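Local coordinates for protein extracellular ligand-binding receptor (Desulfitobacterium hafniense, PDB 4Q6B) that binds leucine between its two alpha/beta lobes and probably delivers branched-chain or related amino acids to an ABC transporter, at residues F12-P18 / A77-N83; E128-L133 / D339-L343; E250-S256 / V342-D348. All coordinates share one frame; numbering follows the deposited sequence. Where two conformers were deposited one is given.

Contact 1 (F12-P18 / A77-N83). With LEU (leucine), chain B.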
loop_
_atom_site.group_PDB
_atom_site.type_symbol
_atom_site.label_atom_id
_atom_site.label_comp_id
_atom_site.label_asym_id
_atom_site.label_seq_id
_atom_site.Cartn_x
_atom_site.Cartn_y
_atom_site.Cartn_z
ATOM N N PHE A 12 -11.838 20.488 7.516
ATOM C CA PHE A 12 -10.602 20.159 6.836
ATOM C C PHE A 12 -10.019 18.804 7.221
ATOM O O PHE A 12 -9.978 18.413 8.409
ATOM C CB PHE A 12 -9.594 21.259 7.198
ATOM C CG PHE A 12 -10.017 22.628 6.776
ATOM C CD1 PHE A 12 -9.780 23.056 5.485
ATOM C CD2 PHE A 12 -10.661 23.484 7.666
ATOM C CE1 PHE A 12 -10.182 24.309 5.090
ATOM C CE2 PHE A 12 -11.070 24.737 7.256
ATOM C CZ PHE A 12 -10.813 25.150 5.965
ATOM N N ILE A 13 -9.537 18.099 6.203
ATOM C CA ILE A 13 -8.684 16.915 6.405
ATOM C C ILE A 13 -7.303 17.261 5.876
ATOM O O ILE A 13 -7.204 17.788 4.760
ATOM C CB ILE A 13 -9.252 15.699 5.645
ATOM C CG1 ILE A 13 -10.568 15.281 6.298
ATOM C CG2 ILE A 13 -8.261 14.520 5.660
ATOM C CD1 ILE A 13 -11.242 14.095 5.544
ATOM N N GLY A 14 -6.273 17.025 6.690
ATOM C CA GLY A 14 -4.872 17.166 6.220
ATOM C C GLY A 14 -4.420 15.986 5.361
ATOM O O GLY A 14 -4.850 14.835 5.545
ATOM N N VAL A 15 -3.539 16.247 4.390
ATOM C CA VAL A 15 -2.985 15.154 3.579
ATOM C C VAL A 15 -1.485 15.431 3.475
ATOM O O VAL A 15 -1.085 16.536 3.110
ATOM C CB VAL A 15 -3.574 15.082 2.144
ATOM C CG1 VAL A 15 -3.001 13.859 1.420
ATOM C CG2 VAL A 15 -5.171 15.070 2.192
ATOM N N ALA A 16 -0.671 14.408 3.749
ATOM C CA ALA A 16 0.793 14.505 3.645
ATOM C C ALA A 16 1.243 13.446 2.634
ATOM O O ALA A 16 0.980 12.236 2.834
ATOM C CB ALA A 16 1.418 14.238 5.011
ATOM N N TRP A 17 1.911 13.875 1.543
ATOM C CA TRP A 17 2.256 12.970 0.441
ATOM C C TRP A 17 3.364 13.576 -0.361
ATOM O O TRP A 17 3.531 14.783 -0.312
ATOM C CB TRP A 17 1.031 12.802 -0.503
ATOM C CG TRP A 17 1.059 11.609 -1.411
ATOM C CD1 TRP A 17 1.268 11.618 -2.748
ATOM C CD2 TRP A 17 0.783 10.248 -1.042
ATOM N NE1 TRP A 17 1.167 10.310 -3.264
ATOM C CE2 TRP A 17 0.863 9.467 -2.224
ATOM C CE3 TRP A 17 0.451 9.622 0.182
ATOM C CZ2 TRP A 17 0.626 8.073 -2.227
ATOM C CZ3 TRP A 17 0.220 8.246 0.181
ATOM C CH2 TRP A 17 0.315 7.496 -1.011
ATOM N N PRO A 18 4.153 12.758 -1.077
ATOM C CA PRO A 18 5.175 13.377 -1.916
ATOM C C PRO A 18 4.534 13.798 -3.247
ATOM O O PRO A 18 4.829 13.229 -4.312
ATOM C CB PRO A 18 6.209 12.264 -2.125
ATOM C CG PRO A 18 5.847 11.196 -1.127
ATOM C CD PRO A 18 4.388 11.308 -0.910
ATOM N N ALA A 77 -8.556 15.134 10.804
ATOM C CA ALA A 77 -7.866 13.856 10.563
ATOM C C ALA A 77 -6.786 14.122 9.511
ATOM O O ALA A 77 -6.803 15.155 8.819
ATOM C CB ALA A 77 -8.844 12.791 10.050
ATOM N N VAL A 78 -5.836 13.194 9.398
ATOM C CA VAL A 78 -4.786 13.235 8.374
ATOM C C VAL A 78 -4.713 11.943 7.573
ATOM O O VAL A 78 -4.764 10.831 8.130
ATOM C CB VAL A 78 -3.394 13.520 9.048
ATOM C CG1 VAL A 78 -2.186 13.460 8.039
ATOM C CG2 VAL A 78 -3.469 14.852 9.732
ATOM N N ILE A 79 -4.570 12.111 6.252
ATOM C CA ILE A 79 -4.336 11.010 5.303
ATOM C C ILE A 79 -2.852 11.068 4.972
ATOM O O ILE A 79 -2.357 12.095 4.522
ATOM C CB ILE A 79 -5.152 11.184 3.993
ATOM C CG1 ILE A 79 -6.631 10.988 4.332
ATOM C CG2 ILE A 79 -4.795 10.067 2.991
ATOM C CD1 ILE A 79 -7.553 11.292 3.180
ATOM N N GLY A 80 -2.139 9.986 5.253
ATOM C CA GLY A 80 -0.715 9.909 4.957
ATOM C C GLY A 80 -0.052 8.968 5.970
ATOM O O GLY A 80 -0.776 8.331 6.724
ATOM N N HIS A 81 1.290 8.836 5.947
ATOM C CA HIS A 81 2.144 9.335 4.857
ATOM C C HIS A 81 2.316 8.161 3.863
ATOM O O HIS A 81 1.640 7.119 3.998
ATOM C CB HIS A 81 3.504 9.802 5.412
ATOM C CG HIS A 81 3.404 10.988 6.333
ATOM N ND1 HIS A 81 4.149 12.139 6.135
ATOM C CD2 HIS A 81 2.642 11.221 7.434
ATOM C CE1 HIS A 81 3.851 13.024 7.068
ATOM N NE2 HIS A 81 2.942 12.494 7.872
ATOM N N ARG A 82 3.194 8.297 2.875
ATOM C CA ARG A 82 3.326 7.229 1.860
ATOM C C ARG A 82 4.347 6.212 2.334
ATOM O O ARG A 82 4.052 5.001 2.443
ATOM C CB ARG A 82 3.824 7.810 0.540
ATOM C CG ARG A 82 3.852 6.780 -0.602
ATOM C CD ARG A 82 4.310 7.466 -1.911
ATOM N NE ARG A 82 4.331 6.591 -3.091
ATOM C CZ ARG A 82 5.414 5.975 -3.548
ATOM N NH1 ARG A 82 5.330 5.210 -4.632
ATOM N NH2 ARG A 82 6.573 6.121 -2.914
ATOM N N ASN A 83 5.528 6.689 2.691
ATOM C CA ASN A 83 6.625 5.766 2.986
ATOM C C ASN A 83 6.532 5.318 4.430
ATOM O O ASN A 83 6.343 6.159 5.323
ATOM C CB ASN A 83 7.995 6.470 2.815
ATOM C CG ASN A 83 8.201 6.985 1.402
ATOM O OD1 ASN A 83 7.729 8.073 1.074
ATOM N ND2 ASN A 83 8.859 6.190 0.550
HETATM N N LEU B . 4.611 0.407 0.649
HETATM C CA LEU B . 5.723 1.364 0.684
HETATM C C LEU B . 6.119 1.675 2.117
HETATM O O LEU B . 7.085 2.386 2.364
HETATM C CB LEU B . 5.314 2.645 -0.043
HETATM C CG LEU B . 5.177 2.205 -1.505
HETATM C CD1 LEU B . 3.884 2.690 -2.093
HETATM C CD2 LEU B . 6.361 2.593 -2.380
HETATM O OXT LEU B . 5.472 1.163 3.042
HETATM O O HOH W 1 3.413 10.944 2.420
#
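Arg82 lies over one face of the Trp17 indole, its CB 3.8 Å from the centroid of the six-membered ring and its CG 3.6 Å from Trp17 CH2. With CG anti to the backbone N (chi1 -174°) and the chain extended as far as NE, the aliphatic part runs across the ring, and the guanidinium stands almost perpendicular to the indole plane, at 89°. Trp17 CZ2 thus meets the guanidinium at its edge, while the bound leucine lies over a guanidinium face, its CD2 3.6 Å from Arg82 NH2. Shortened to an alanine, Arg82 would lose the CG and CD that cross the indole and the guanidinium beside the leucine methyls, which would probably open a gap between Trp17 CZ2 and the ligand. Asp24 takes the Trp17 NE1 hydrogen bond. Behind the pocket, strands 12-17 and 77-79 are parallel neighbours in the N-terminal sheet of a periplasmic binding protein fold, joined by Gly14 N to Ala77 O, Ile79 N to Gly14 O (2.8 Å) and Ala16 N to Ile79 O. Past these bonds, Ala16 CB sits over the His81 ring, 3.6 Å from its centroid in a CH-pi contact; Asp55 and Tyr94 hold the ring nitrogens. A water joins Ala16 O to Arg82 N.

Contact 2 (E128-L133 / D339-L343)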
loop_
_atom_site.group_PDB
_atom_site.type_symbol
_atom_site.label_atom_id
_atom_site.label_comp_id
_atom_site.label_asym_id
_atom_site.label_seq_id
_atom_site.Cartn_x
_atom_site.Cartn_y
_atom_site.Cartn_z
ATOM N N GLU A 128 0.223 -9.444 5.092
ATOM C CA GLU A 128 -0.969 -9.992 4.411
ATOM C C GLU A 128 -0.735 -10.258 2.918
ATOM O O GLU A 128 -1.195 -11.261 2.368
ATOM C CB GLU A 128 -2.143 -9.026 4.603
ATOM C CG GLU A 128 -3.418 -9.530 3.982
ATOM C CD GLU A 128 -3.833 -10.927 4.503
ATOM O OE1 GLU A 128 -3.470 -11.289 5.654
ATOM O OE2 GLU A 128 -4.525 -11.657 3.748
ATOM N N ILE A 129 0.039 -9.381 2.275
ATOM C CA ILE A 129 0.430 -9.559 0.888
ATOM C C ILE A 129 1.259 -10.840 0.755
ATOM O O ILE A 129 0.989 -11.671 -0.122
ATOM C CB ILE A 129 1.244 -8.316 0.448
ATOM C CG1 ILE A 129 0.267 -7.155 0.229
ATOM C CG2 ILE A 129 2.089 -8.584 -0.795
ATOM C CD1 ILE A 129 0.978 -5.750 0.263
ATOM N N ALA A 130 2.225 -11.018 1.661
ATOM C CA ALA A 130 3.081 -12.237 1.663
ATOM C C ALA A 130 2.249 -13.501 1.830
ATOM O O ALA A 130 2.470 -14.479 1.131
ATOM C CB ALA A 130 4.169 -12.156 2.775
ATOM N N ARG A 131 1.278 -13.462 2.737
ATOM C CA ARG A 131 0.421 -14.609 3.026
ATOM C C ARG A 131 -0.370 -15.035 1.780
ATOM O O ARG A 131 -0.449 -16.223 1.455
ATOM C CB ARG A 131 -0.524 -14.247 4.172
ATOM C CG ARG A 131 -1.355 -15.399 4.680
ATOM C CD ARG A 131 -1.995 -15.025 6.026
ATOM N NE ARG A 131 -3.180 -14.174 5.892
ATOM C CZ ARG A 131 -4.351 -14.417 6.485
ATOM N NH1 ARG A 131 -5.365 -13.588 6.306
ATOM N NH2 ARG A 131 -4.503 -15.485 7.247
ATOM N N GLN A 132 -0.927 -14.065 1.053
ATOM C CA GLN A 132 -1.745 -14.399 -0.110
ATOM C C GLN A 132 -0.866 -14.850 -1.238
ATOM O O GLN A 132 -1.281 -15.715 -2.017
ATOM C CB GLN A 132 -2.555 -13.178 -0.572
ATOM C CG GLN A 132 -3.482 -12.674 0.467
ATOM C CD GLN A 132 -4.736 -13.489 0.529
ATOM O OE1 GLN A 132 -4.988 -14.331 -0.338
ATOM N NE2 GLN A 132 -5.539 -13.250 1.555
ATOM N N LEU A 133 0.335 -14.251 -1.353
ATOM C CA LEU A 133 1.269 -14.692 -2.413
ATOM C C LEU A 133 1.707 -16.131 -2.204
ATOM O O LEU A 133 1.785 -16.908 -3.192
ATOM C CB LEU A 133 2.517 -13.793 -2.547
ATOM C CG LEU A 133 2.277 -12.446 -3.208
ATOM C CD1 LEU A 133 3.471 -11.547 -2.891
ATOM C CD2 LEU A 133 2.072 -12.603 -4.717
ATOM N N ASP A 339 -10.475 -8.266 3.060
ATOM C CA ASP A 339 -9.814 -9.009 1.974
ATOM C C ASP A 339 -9.539 -8.067 0.794
ATOM O O ASP A 339 -10.290 -8.009 -0.186
ATOM C CB ASP A 339 -10.604 -10.251 1.538
ATOM C CG ASP A 339 -9.689 -11.354 1.002
ATOM O OD1 ASP A 339 -8.661 -11.015 0.357
ATOM O OD2 ASP A 339 -9.968 -12.549 1.257
ATOM N N LEU A 340 -8.435 -7.331 0.913
ATOM C CA LEU A 340 -8.104 -6.268 -0.034
ATOM C C LEU A 340 -6.927 -6.621 -0.957
ATOM O O LEU A 340 -6.631 -5.845 -1.861
ATOM C CB LEU A 340 -7.701 -5.004 0.722
ATOM C CG LEU A 340 -8.879 -4.504 1.547
ATOM C CD1 LEU A 340 -8.360 -3.558 2.614
ATOM C CD2 LEU A 340 -9.898 -3.802 0.620
ATOM N N VAL A 341 -6.259 -7.753 -0.750
ATOM C CA VAL A 341 -5.110 -8.055 -1.601
ATOM C C VAL A 341 -5.586 -8.427 -3.018
ATOM O O VAL A 341 -6.529 -9.250 -3.200
ATOM C CB VAL A 341 -4.278 -9.203 -1.034
ATOM C CG1 VAL A 341 -3.213 -9.711 -2.090
ATOM C CG2 VAL A 341 -3.592 -8.748 0.267
ATOM N N VAL A 342 -4.901 -7.863 -4.035
ATOM C CA VAL A 342 -5.203 -8.197 -5.436
ATOM C C VAL A 342 -3.893 -8.611 -6.095
ATOM O O VAL A 342 -2.890 -7.875 -6.002
ATOM C CB VAL A 342 -5.761 -6.940 -6.140
ATOM C CG1 VAL A 342 -5.964 -7.161 -7.674
ATOM C CG2 VAL A 342 -7.083 -6.499 -5.506
ATOM N N LEU A 343 -3.863 -9.795 -6.676
ATOM C CA LEU A 343 -2.665 -10.272 -7.376
ATOM C C LEU A 343 -2.764 -9.841 -8.843
ATOM O O LEU A 343 -3.815 -9.977 -9.503
ATOM C CB LEU A 343 -2.529 -11.782 -7.263
ATOM C CG LEU A 343 -2.496 -12.328 -5.830
ATOM C CD1 LEU A 343 -2.069 -13.802 -5.834
ATOM C CD2 LEU A 343 -1.526 -11.549 -4.993
#
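Helix 126-139 packs on strand 341-347 of the mixed sheet in the C-terminal lobe, a helix-on-sheet layer of the periplasmic binding protein fold. The segment axes approach to 9.0 Å at 45°, and no hydrogen bond crosses between them. Val341 points at the helix, and its methyls touch residues one turn apart: CG1 lies 3.8 Å from Gln132 CB, and CG2 lies 3.8 Å from Glu128 CG, with Ile129 CG1 a little farther off. The Val341 and Gln132 side chains run past each other in opposite directions, so the aliphatic part of the glutamine lies against the valine. Farther along the helix, Leu133 and Leu343 meet through their CD2 methyls at 3.8 Å. The polar rim is organised within the helix. Gln132 bends at chi2 (-80°), which brings its amide back to Glu128, and NE2 gives OE2 of that residue a hydrogen bond of 2.9 Å close to the amide plane. This bond may ease the nearness of the Glu128 carboxylate to that of Asp339, whose charged oxygens do not touch it. In the conformer given, Arg131 NE reaches Glu128 OE1 on its syn side, tilted from the carboxylate plane. Asp339 approaches the glutamine without bonding it, OD1 lying 4.0 Å from Gln132 NE2.

Contact 3 (E250-S256 / V342-D348)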
loop_
_atom_site.group_PDB
_atom_site.type_symbol
_atom_site.label_atom_id
_atom_site.label_comp_id
_atom_site.label_asym_id
_atom_site.label_seq_id
_atom_site.Cartn_x
_atom_site.Cartn_y
_atom_site.Cartn_z
ATOM N N GLU A 250 7.378 -8.938 -18.526
ATOM C CA GLU A 250 6.377 -9.929 -18.933
ATOM C C GLU A 250 6.329 -11.106 -17.945
ATOM O O GLU A 250 7.347 -11.776 -17.700
ATOM C CB GLU A 250 6.684 -10.429 -20.360
ATOM C CG GLU A 250 5.583 -11.284 -21.022
ATOM C CD GLU A 250 4.327 -10.475 -21.356
ATOM O OE1 GLU A 250 4.409 -9.224 -21.375
ATOM O OE2 GLU A 250 3.256 -11.081 -21.584
ATOM N N GLY A 251 5.155 -11.322 -17.363
ATOM C CA GLY A 251 4.932 -12.441 -16.470
ATOM C C GLY A 251 5.215 -12.143 -15.010
ATOM O O GLY A 251 4.922 -12.985 -14.154
ATOM N N LEU A 252 5.752 -10.957 -14.710
ATOM C CA LEU A 252 5.894 -10.533 -13.304
ATOM C C LEU A 252 4.588 -10.586 -12.509
ATOM O O LEU A 252 3.569 -10.038 -12.941
ATOM C CB LEU A 252 6.496 -9.134 -13.229
ATOM C CG LEU A 252 6.673 -8.535 -11.821
ATOM C CD1 LEU A 252 7.811 -9.205 -11.072
ATOM C CD2 LEU A 252 6.915 -7.006 -11.902
ATOM N N LEU A 253 4.608 -11.251 -11.354
ATOM C CA LEU A 253 3.446 -11.278 -10.483
ATOM C C LEU A 253 3.652 -10.279 -9.350
ATOM O O LEU A 253 4.701 -10.303 -8.692
ATOM C CB LEU A 253 3.223 -12.689 -9.912
ATOM C CG LEU A 253 1.995 -12.836 -8.999
ATOM C CD1 LEU A 253 0.680 -12.717 -9.799
ATOM C CD2 LEU A 253 2.061 -14.203 -8.258
ATOM N N VAL A 254 2.648 -9.433 -9.121
ATOM C CA VAL A 254 2.719 -8.391 -8.118
ATOM C C VAL A 254 1.594 -8.522 -7.091
ATOM O O VAL A 254 0.448 -8.631 -7.446
ATOM C CB VAL A 254 2.647 -7.010 -8.790
ATOM C CG1 VAL A 254 2.575 -5.902 -7.756
ATOM C CG2 VAL A 254 3.842 -6.824 -9.719
ATOM N N GLY A 255 1.955 -8.504 -5.821
ATOM C CA GLY A 255 0.968 -8.529 -4.772
ATOM C C GLY A 255 0.680 -7.092 -4.390
ATOM O O GLY A 255 1.546 -6.369 -3.969
ATOM N N SER A 256 -0.572 -6.704 -4.533
ATOM C CA SER A 256 -0.952 -5.314 -4.440
ATOM C C SER A 256 -2.382 -5.239 -3.985
ATOM O O SER A 256 -2.837 -6.111 -3.292
ATOM C CB SER A 256 -0.769 -4.598 -5.769
ATOM O OG SER A 256 -0.873 -3.210 -5.589
ATOM N N VAL A 342 -4.901 -7.863 -4.035
ATOM C CA VAL A 342 -5.203 -8.197 -5.436
ATOM C C VAL A 342 -3.893 -8.611 -6.095
ATOM O O VAL A 342 -2.890 -7.875 -6.002
ATOM C CB VAL A 342 -5.761 -6.940 -6.140
ATOM C CG1 VAL A 342 -5.964 -7.161 -7.674
ATOM C CG2 VAL A 342 -7.083 -6.499 -5.506
ATOM N N LEU A 343 -3.863 -9.795 -6.676
ATOM C CA LEU A 343 -2.665 -10.272 -7.376
ATOM C C LEU A 343 -2.764 -9.841 -8.843
ATOM O O LEU A 343 -3.815 -9.977 -9.503
ATOM C CB LEU A 343 -2.529 -11.782 -7.263
ATOM C CG LEU A 343 -2.496 -12.328 -5.830
ATOM C CD1 LEU A 343 -2.069 -13.802 -5.834
ATOM C CD2 LEU A 343 -1.526 -11.549 -4.993
ATOM N N LYS A 344 -1.659 -9.310 -9.351
ATOM C CA LYS A 344 -1.648 -8.674 -10.676
ATOM C C LYS A 344 -0.496 -9.233 -11.450
ATOM O O LYS A 344 0.607 -9.256 -10.931
ATOM C CB LYS A 344 -1.423 -7.170 -10.483
ATOM C CG LYS A 344 -2.483 -6.507 -9.592
ATOM C CD LYS A 344 -2.433 -4.992 -9.634
ATOM C CE LYS A 344 -3.482 -4.446 -8.661
ATOM N NZ LYS A 344 -3.510 -2.974 -8.634
ATOM N N LYS A 345 -0.734 -9.693 -12.675
ATOM C CA LYS A 345 0.311 -10.294 -13.501
ATOM C C LYS A 345 0.496 -9.486 -14.796
ATOM O O LYS A 345 -0.475 -9.208 -15.516
ATOM C CB LYS A 345 -0.022 -11.750 -13.809
ATOM C CG LYS A 345 1.130 -12.559 -14.416
ATOM C CD LYS A 345 0.732 -14.017 -14.479
ATOM C CE LYS A 345 1.870 -14.905 -14.931
ATOM N NZ LYS A 345 2.966 -14.921 -13.923
HETATM N N MSE A 346 1.747 -9.121 -15.089
HETATM C CA MSE A 346 2.088 -8.388 -16.310
HETATM C C MSE A 346 1.916 -9.236 -17.560
HETATM O O MSE A 346 2.529 -10.298 -17.720
HETATM C CB MSE A 346 3.529 -7.864 -16.246
HETATM C CG MSE A 346 3.728 -6.718 -15.279
HETATM SE SE MSE A 346 2.940 -5.040 -15.938
HETATM C CE MSE A 346 4.023 -4.873 -17.478
ATOM N N LYS A 347 1.028 -8.778 -18.442
ATOM C CA LYS A 347 0.883 -9.374 -19.762
ATOM C C LYS A 347 0.775 -8.237 -20.776
ATOM O O LYS A 347 -0.157 -7.424 -20.722
ATOM C CB LYS A 347 -0.320 -10.322 -19.850
ATOM C CG LYS A 347 -0.306 -11.184 -21.107
ATOM C CD LYS A 347 -1.426 -12.231 -21.097
ATOM C CE LYS A 347 -2.596 -11.845 -22.016
ATOM N NZ LYS A 347 -3.896 -12.411 -21.530
ATOM N N ASP A 348 1.765 -8.175 -21.664
ATOM C CA ASP A 348 1.847 -7.132 -22.676
ATOM C C ASP A 348 1.745 -5.727 -22.083
ATOM O O ASP A 348 0.909 -4.925 -22.498
ATOM C CB ASP A 348 0.781 -7.371 -23.742
ATOM C CG ASP A 348 0.871 -8.767 -24.341
ATOM O OD1 ASP A 348 2.008 -9.246 -24.581
ATOM O OD2 ASP A 348 -0.194 -9.390 -24.561
#
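Backbone hydrogen bonds join Val254 to Lys344 and Ser256 to Val342 as hydrogen-bonded antiparallel pairs; Gly255-Leu343 is the non-hydrogen-bonded pair between them, and Leu253-Lys345 is another, beyond Val254-Lys344. Strand 253-257 runs parallel to 227-229 on its other side, so here the mixed sheet of the C-terminal lobe turns from parallel to antiparallel. Val254 N to Lys344 O is 2.7 Å. Beyond the strand pairing, Leu252 O receives Met346 N, and Gly251 N reaches Met346 O at 2.8 Å; Met346 is selenomethionine.

Side-chain-to-backbone bonds hold the outer end. Lys345 bends only at chi4 (66°), which turns NZ onto Gly251 O at 2.8 Å. The carboxylate of Glu250 takes Asp348 N, through the syn lone pair of OE1 at 2.9 Å and weakly through OE2.

Apolar packing is thinner. Leu253 CD1 lies alongside Lys344 O and 4.2 Å from Leu343 CB, on the face packed by helix 126-139, and Leu343 CD2 rests 3.9 Å from Gly255 CA. On the opposite face the extended Lys344 chain runs past Ser256, its CE 4.0 Å from Ser256 CB.

Charge is settled unevenly. Lys344 NZ makes a salt bridge with Asp234, which also bonds Ser256 OG, so the buried ammonium has its counter-ion. Glu250 and Asp348 are exposed; the approach of their like charges, Glu250 OE2 to Asp348 OD1, is uncertain because the aspartate is poorly ordered, and the Asp348 N-H probably offsets part of the Glu250 charge.

From the N terminus, contact 1 closes first, bringing strand 75-79 beside strand 10-17 in the parallel sheet of the first lobe and ending at the leucine pocket. Contact 2 opens only afterwards, on helix 126-139, and spans some 200 residues to strand 341-347. Contact 3 opens inside that span, at 250-256, and ends on the same strand slightly farther on, so the two loops overlap at their ends, sharing Val342 and Leu343, and neither strictly nests. They also touch: Leu133 of the helix packs on Leu253, and Val341 on Ser256. Together they tie helix and neighbouring strands into the second lobe, while contact 1, about 24 and 28 Å away between centres, lies in the other.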